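Local atomic coordinates of toll-like receptor 13 (Mus musculus, PDB entry 4Z0C), a protein that recognises bacterial 23S rRNA in innate immunity and signals through MYD88 and TRAF6 to activate NF-kappa-B, driving cytokine secretion and inflammation. Residues 28-33 with 40-45; 24-29 with 48-53. All blocks are in the same frame, centred on the assembly; numbering follows the deposited sequence.

Contact 1: residues 28-33 with 40-45; sequences EAISDI and LNLTHN. With NAG (2-acetamido-2-deoxy-beta-D-glucopyranose), chain E; NAG (2-acetamido-2-deoxy-beta-D-glucopyranose), chain S.
Leu40 meets Ile30 and Ile33 where residues leading into the first leucine-rich repeat pack on its strand 39-41, near the N-terminal end of the ectodomain horseshoe. Residues 40-42 supply one wall, and Ile30 with Ile33 the other. Leu40 places CG anti to its backbone nitrogen (chi1 176°), and from CB the chain runs toward the helix side and forks at CG. One branch, CD1, lies 3.8 Å from Ile33 CD1. The other, CD2, lies 4.1 Å from Ile30 CG2. In both pairs the side chains cross at about a right angle. Ile30 CG2 also faces Leu42 CD1 at 4.2 Å, so a single methyl spans two leucines of the repeat. The type I turn from Ile30 to Ile33 lets both isoleucines face the strand.

Away from this core, Glu28 lays its CG 3.4 Å from O5 of the NAG of chain S. Asn41 turns to the other side of the strand and carries the NAG of chain E through ND2. Its OD1 accepts from Thr43 N at 2.9 Å, forming an Asx turn. Asn45 OD1 accepts from the backbone N of Lys21 and of Ile23, as in the asparagine ladder of leucine-rich repeats. Its ND2 donates to Leu42 O at 3.0 Å, approaching from above the carbonyl plane.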
# COMPACT_ATOMS: atom_id res chain seq x y z
N GLU A 28 15.20 -36.30 -21.07
CA GLU A 28 16.39 -35.52 -20.74
C GLU A 28 16.24 -34.80 -19.41
O GLU A 28 17.10 -34.93 -18.53
CB GLU A 28 16.72 -34.51 -21.84
CG GLU A 28 17.44 -35.14 -23.03
CD GLU A 28 18.59 -36.06 -22.62
OE1 GLU A 28 18.39 -37.29 -22.57
OE2 GLU A 28 19.70 -35.55 -22.35
N ALA A 29 15.12 -34.10 -19.24
CA ALA A 29 14.88 -33.32 -18.04
C ALA A 29 14.99 -34.14 -16.75
O ALA A 29 15.54 -33.69 -15.77
CB ALA A 29 13.52 -32.63 -18.13
N ILE A 30 14.50 -35.37 -16.75
CA ILE A 30 14.55 -36.13 -15.50
C ILE A 30 15.73 -37.12 -15.39
O ILE A 30 15.83 -37.83 -14.40
CB ILE A 30 13.23 -36.88 -15.25
CG1 ILE A 30 13.01 -37.95 -16.31
CG2 ILE A 30 12.08 -35.90 -15.26
CD1 ILE A 30 11.59 -38.50 -16.33
N SER A 31 16.63 -37.11 -16.37
CA SER A 31 17.73 -38.11 -16.42
C SER A 31 18.73 -38.03 -15.26
O SER A 31 19.39 -39.02 -14.94
CB SER A 31 18.48 -38.03 -17.76
OG SER A 31 19.12 -36.77 -17.91
N ASP A 32 18.86 -36.86 -14.65
CA ASP A 32 19.85 -36.68 -13.59
C ASP A 32 19.27 -36.68 -12.17
O ASP A 32 19.98 -36.36 -11.23
CB ASP A 32 20.66 -35.41 -13.83
CG ASP A 32 19.79 -34.19 -14.05
OD1 ASP A 32 18.58 -34.29 -13.78
OD2 ASP A 32 20.31 -33.15 -14.49
N ILE A 33 18.00 -37.04 -12.02
CA ILE A 33 17.37 -36.97 -10.69
C ILE A 33 17.42 -38.31 -9.95
O ILE A 33 17.47 -39.37 -10.60
CB ILE A 33 15.93 -36.37 -10.76
CG1 ILE A 33 14.90 -37.38 -11.24
CG2 ILE A 33 15.91 -35.10 -11.63
CD1 ILE A 33 13.49 -36.82 -11.23
N LEU A 40 7.29 -36.22 -7.94
CA LEU A 40 7.89 -35.50 -9.05
C LEU A 40 6.85 -34.59 -9.65
O LEU A 40 5.81 -35.06 -10.08
CB LEU A 40 8.39 -36.48 -10.12
CG LEU A 40 8.97 -35.88 -11.40
CD1 LEU A 40 10.19 -34.95 -11.09
CD2 LEU A 40 9.37 -36.98 -12.38
N ASN A 41 7.11 -33.29 -9.67
CA ASN A 41 6.13 -32.32 -10.20
C ASN A 41 6.66 -31.61 -11.43
O ASN A 41 7.56 -30.78 -11.34
CB ASN A 41 5.71 -31.31 -9.11
CG ASN A 41 4.49 -30.47 -9.53
OD1 ASN A 41 4.21 -30.38 -10.72
ND2 ASN A 41 3.75 -29.87 -8.57
N LEU A 42 6.08 -31.90 -12.59
CA LEU A 42 6.53 -31.26 -13.83
C LEU A 42 5.48 -30.33 -14.42
O LEU A 42 5.42 -30.12 -15.64
CB LEU A 42 6.94 -32.32 -14.87
CG LEU A 42 8.26 -33.06 -14.60
CD1 LEU A 42 8.16 -34.56 -14.87
CD2 LEU A 42 9.35 -32.44 -15.45
N THR A 43 4.68 -29.73 -13.55
CA THR A 43 3.64 -28.77 -13.95
C THR A 43 4.23 -27.56 -14.67
O THR A 43 5.31 -27.09 -14.32
CB THR A 43 2.87 -28.29 -12.72
OG1 THR A 43 2.36 -29.43 -12.02
CG2 THR A 43 1.72 -27.33 -13.10
N HIS A 44 3.51 -27.09 -15.70
CA HIS A 44 3.81 -25.83 -16.37
C HIS A 44 5.08 -25.93 -17.23
O HIS A 44 6.06 -25.23 -16.98
CB HIS A 44 3.84 -24.66 -15.36
CG HIS A 44 3.73 -23.30 -15.96
ND1 HIS A 44 3.73 -23.07 -17.33
CD2 HIS A 44 3.59 -22.08 -15.38
CE1 HIS A 44 3.62 -21.78 -17.56
NE2 HIS A 44 3.52 -21.15 -16.40
N ASN A 45 5.04 -26.80 -18.23
CA ASN A 45 6.13 -26.95 -19.20
C ASN A 45 5.55 -27.20 -20.59
O ASN A 45 4.36 -27.02 -20.79
CB ASN A 45 7.10 -28.07 -18.77
CG ASN A 45 7.93 -27.68 -17.56
OD1 ASN A 45 8.89 -26.91 -17.67
ND2 ASN A 45 7.57 -28.21 -16.39
C1 NAG E . 4.20 -29.83 -7.20
C2 NAG E . 3.36 -28.70 -6.56
C3 NAG E . 3.46 -28.73 -5.04
C4 NAG E . 3.07 -30.11 -4.54
C5 NAG E . 4.08 -31.06 -5.17
C6 NAG E . 3.93 -32.48 -4.63
C7 NAG E . 3.26 -26.72 -7.98
C8 NAG E . 3.73 -25.30 -8.20
N2 NAG E . 3.76 -27.36 -6.94
O3 NAG E . 2.68 -27.72 -4.47
O4 NAG E . 3.12 -30.18 -3.14
O5 NAG E . 3.87 -31.04 -6.57
O6 NAG E . 4.58 -33.39 -5.50
O7 NAG E . 2.48 -27.26 -8.76
C1 NAG S . 14.96 -36.17 -26.11
C2 NAG S . 14.45 -36.65 -27.48
C3 NAG S . 15.19 -37.89 -28.01
C4 NAG S . 16.70 -37.80 -27.79
C5 NAG S . 17.02 -37.38 -26.36
C6 NAG S . 18.52 -37.29 -26.10
C7 NAG S . 12.12 -36.15 -28.04
C8 NAG S . 10.74 -36.09 -27.45
N2 NAG S . 13.02 -36.92 -27.42
O3 NAG S . 14.92 -38.03 -29.39
O4 NAG S . 17.30 -39.05 -28.09
O5 NAG S . 16.38 -36.15 -26.06
O6 NAG S . 19.17 -36.49 -27.07
O7 NAG S . 12.38 -35.49 -29.05

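Contact 2: residues 24-29 with 48-53; sequences TNLTEA and QVLPPW. With NAG (2-acetamido-2-deoxy-beta-D-glucopyranose), chain S.
The backbone N of Ala29 donates to Asn25 O at 3.1 Å, closing the first turn of helix 26-30, whose Leu26 and Thr27 face Leu50 and Pro51. A second bond secures the same end. Asn25 is the N-cap, and its OD1 accepts from Glu28 N at 3.3 Å. The N-H points almost straight at the oxygen (178°), but the donor stands above the carbonyl plane. The ND2 of Asn25 is bonded covalently to C1 of the NAG of chain S. One amide therefore caps the helix with its oxygen and carries a glycan on its nitrogen. The methyl C8 of this sugar's acetamide reaches across to Val49 CG2, at 3.9 Å, so the glycan also touches the second segment.

Between the segments the contact is mainly apolar. With chi1 at 172° the Leu26 side chain extends opposite its own N, and CD2 comes to rest against Leu50. There CD2 is 3.9 Å from Leu50 CG and 4.0 Å from Leu50 CD1. Nearer the surface, Thr27 OG1 rests against the proline ring, 4.1 Å from Pro51 CG. The stretches from Thr24 to Thr27 and from Gln48 to Pro51 run in nearly the same direction, 14° apart. Strand 49-50 pairs in parallel with strand 73-74 of the next repeat through Leu50, and helix 26-30 packs beside it on the outer side of the solenoid.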
# COMPACT_ATOMS: atom_id res chain seq x y z
N THR A 24 10.83 -29.43 -22.71
CA THR A 24 10.19 -29.94 -23.90
C THR A 24 10.49 -31.42 -24.09
O THR A 24 9.69 -32.15 -24.68
CB THR A 24 10.59 -29.13 -25.14
OG1 THR A 24 9.82 -29.57 -26.26
CG2 THR A 24 12.07 -29.33 -25.44
N ASN A 25 11.63 -31.86 -23.56
CA ASN A 25 12.06 -33.25 -23.63
C ASN A 25 12.02 -33.91 -22.24
O ASN A 25 12.89 -33.68 -21.40
CB ASN A 25 13.46 -33.32 -24.25
CG ASN A 25 13.86 -34.73 -24.66
OD1 ASN A 25 13.70 -35.69 -23.90
ND2 ASN A 25 14.38 -34.86 -25.89
N LEU A 26 10.99 -34.72 -22.01
CA LEU A 26 10.72 -35.30 -20.70
C LEU A 26 11.88 -36.15 -20.17
O LEU A 26 12.32 -35.99 -19.02
CB LEU A 26 9.43 -36.13 -20.73
CG LEU A 26 9.14 -36.95 -19.47
CD1 LEU A 26 9.00 -36.03 -18.28
CD2 LEU A 26 7.87 -37.78 -19.65
N THR A 27 12.35 -37.07 -21.00
CA THR A 27 13.45 -37.96 -20.64
C THR A 27 14.75 -37.24 -20.25
O THR A 27 15.33 -37.54 -19.20
CB THR A 27 13.73 -38.95 -21.76
OG1 THR A 27 12.73 -39.97 -21.73
CG2 THR A 27 15.09 -39.60 -21.57
N GLU A 28 15.20 -36.30 -21.07
CA GLU A 28 16.39 -35.52 -20.74
C GLU A 28 16.24 -34.80 -19.41
O GLU A 28 17.10 -34.93 -18.53
CB GLU A 28 16.72 -34.51 -21.84
CG GLU A 28 17.44 -35.14 -23.03
CD GLU A 28 18.59 -36.06 -22.62
OE1 GLU A 28 18.39 -37.29 -22.57
OE2 GLU A 28 19.70 -35.55 -22.35
N ALA A 29 15.12 -34.10 -19.24
CA ALA A 29 14.88 -33.32 -18.04
C ALA A 29 14.99 -34.14 -16.75
O ALA A 29 15.54 -33.69 -15.77
CB ALA A 29 13.52 -32.63 -18.13
N GLN A 48 5.34 -32.75 -24.90
CA GLN A 48 4.38 -33.11 -25.94
C GLN A 48 4.15 -34.61 -26.05
O GLN A 48 3.03 -35.06 -26.25
CB GLN A 48 4.80 -32.54 -27.30
CG GLN A 48 4.51 -31.07 -27.48
CD GLN A 48 4.51 -30.62 -28.93
OE1 GLN A 48 5.12 -31.24 -29.78
NE2 GLN A 48 3.85 -29.50 -29.20
N VAL A 49 5.20 -35.42 -25.90
CA VAL A 49 5.01 -36.86 -25.99
C VAL A 49 5.59 -37.59 -24.78
O VAL A 49 6.58 -37.15 -24.19
CB VAL A 49 5.59 -37.48 -27.30
CG1 VAL A 49 5.16 -36.67 -28.52
CG2 VAL A 49 7.09 -37.58 -27.24
N LEU A 50 4.95 -38.69 -24.42
CA LEU A 50 5.44 -39.56 -23.36
C LEU A 50 5.84 -40.88 -23.99
O LEU A 50 4.98 -41.74 -24.25
CB LEU A 50 4.36 -39.79 -22.30
CG LEU A 50 4.41 -38.96 -21.02
CD1 LEU A 50 4.28 -37.49 -21.34
CD2 LEU A 50 3.36 -39.39 -20.01
N PRO A 51 7.15 -41.06 -24.25
CA PRO A 51 7.75 -42.26 -24.85
C PRO A 51 7.56 -43.50 -23.98
O PRO A 51 7.23 -43.37 -22.80
CB PRO A 51 9.24 -41.89 -24.97
CG PRO A 51 9.45 -40.72 -24.02
CD PRO A 51 8.14 -39.99 -24.03
N PRO A 52 7.76 -44.70 -24.57
CA PRO A 52 7.56 -46.04 -24.00
C PRO A 52 8.22 -46.41 -22.67
O PRO A 52 7.73 -47.31 -22.02
CB PRO A 52 8.09 -46.95 -25.10
CG PRO A 52 7.77 -46.23 -26.34
CD PRO A 52 7.96 -44.77 -26.03
N TRP A 53 9.31 -45.79 -22.26
CA TRP A 53 9.80 -46.08 -20.91
C TRP A 53 10.26 -44.80 -20.25
O TRP A 53 11.43 -44.66 -19.89
CB TRP A 53 10.92 -47.13 -20.92
CG TRP A 53 10.43 -48.55 -20.81
CD1 TRP A 53 9.96 -49.35 -21.83
CD2 TRP A 53 10.36 -49.35 -19.62
NE1 TRP A 53 9.60 -50.58 -21.33
CE2 TRP A 53 9.84 -50.61 -19.99
CE3 TRP A 53 10.68 -49.12 -18.27
CZ2 TRP A 53 9.63 -51.64 -19.06
CZ3 TRP A 53 10.48 -50.15 -17.35
CH2 TRP A 53 9.96 -51.39 -17.75
C1 NAG S . 14.96 -36.17 -26.11
C2 NAG S . 14.45 -36.65 -27.48
C3 NAG S . 15.19 -37.89 -28.01
C4 NAG S . 16.70 -37.80 -27.79
C5 NAG S . 17.02 -37.38 -26.36
C6 NAG S . 18.52 -37.29 -26.10
C7 NAG S . 12.12 -36.15 -28.04
C8 NAG S . 10.74 -36.09 -27.45
N2 NAG S . 13.02 -36.92 -27.42
O3 NAG S . 14.92 -38.03 -29.39
O4 NAG S . 17.30 -39.05 -28.09
O5 NAG S . 16.38 -36.15 -26.06
O6 NAG S . 19.17 -36.49 -27.07
O7 NAG S . 12.38 -35.49 -29.05

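After strands 7-9 and 15-17 the chain enters helix 26-30, which serves both contacts. It then turns through residues 30-33 and returns along strand 39-41, where contact 1 closes the shorter loop. Past the bend at residues 42-45 it runs out to strand 49-50, where contact 2 closes a longer loop that encloses the shorter one. The two contacts share Glu28 and Ala29. The two packed regions are continuous, since Leu42 CD1 lies 3.8 Å from Leu26 CD1. One short helix is thus tied both to the main row of parallel strands and to the outer strand of LRR 1, at the N-terminal end of the horseshoe.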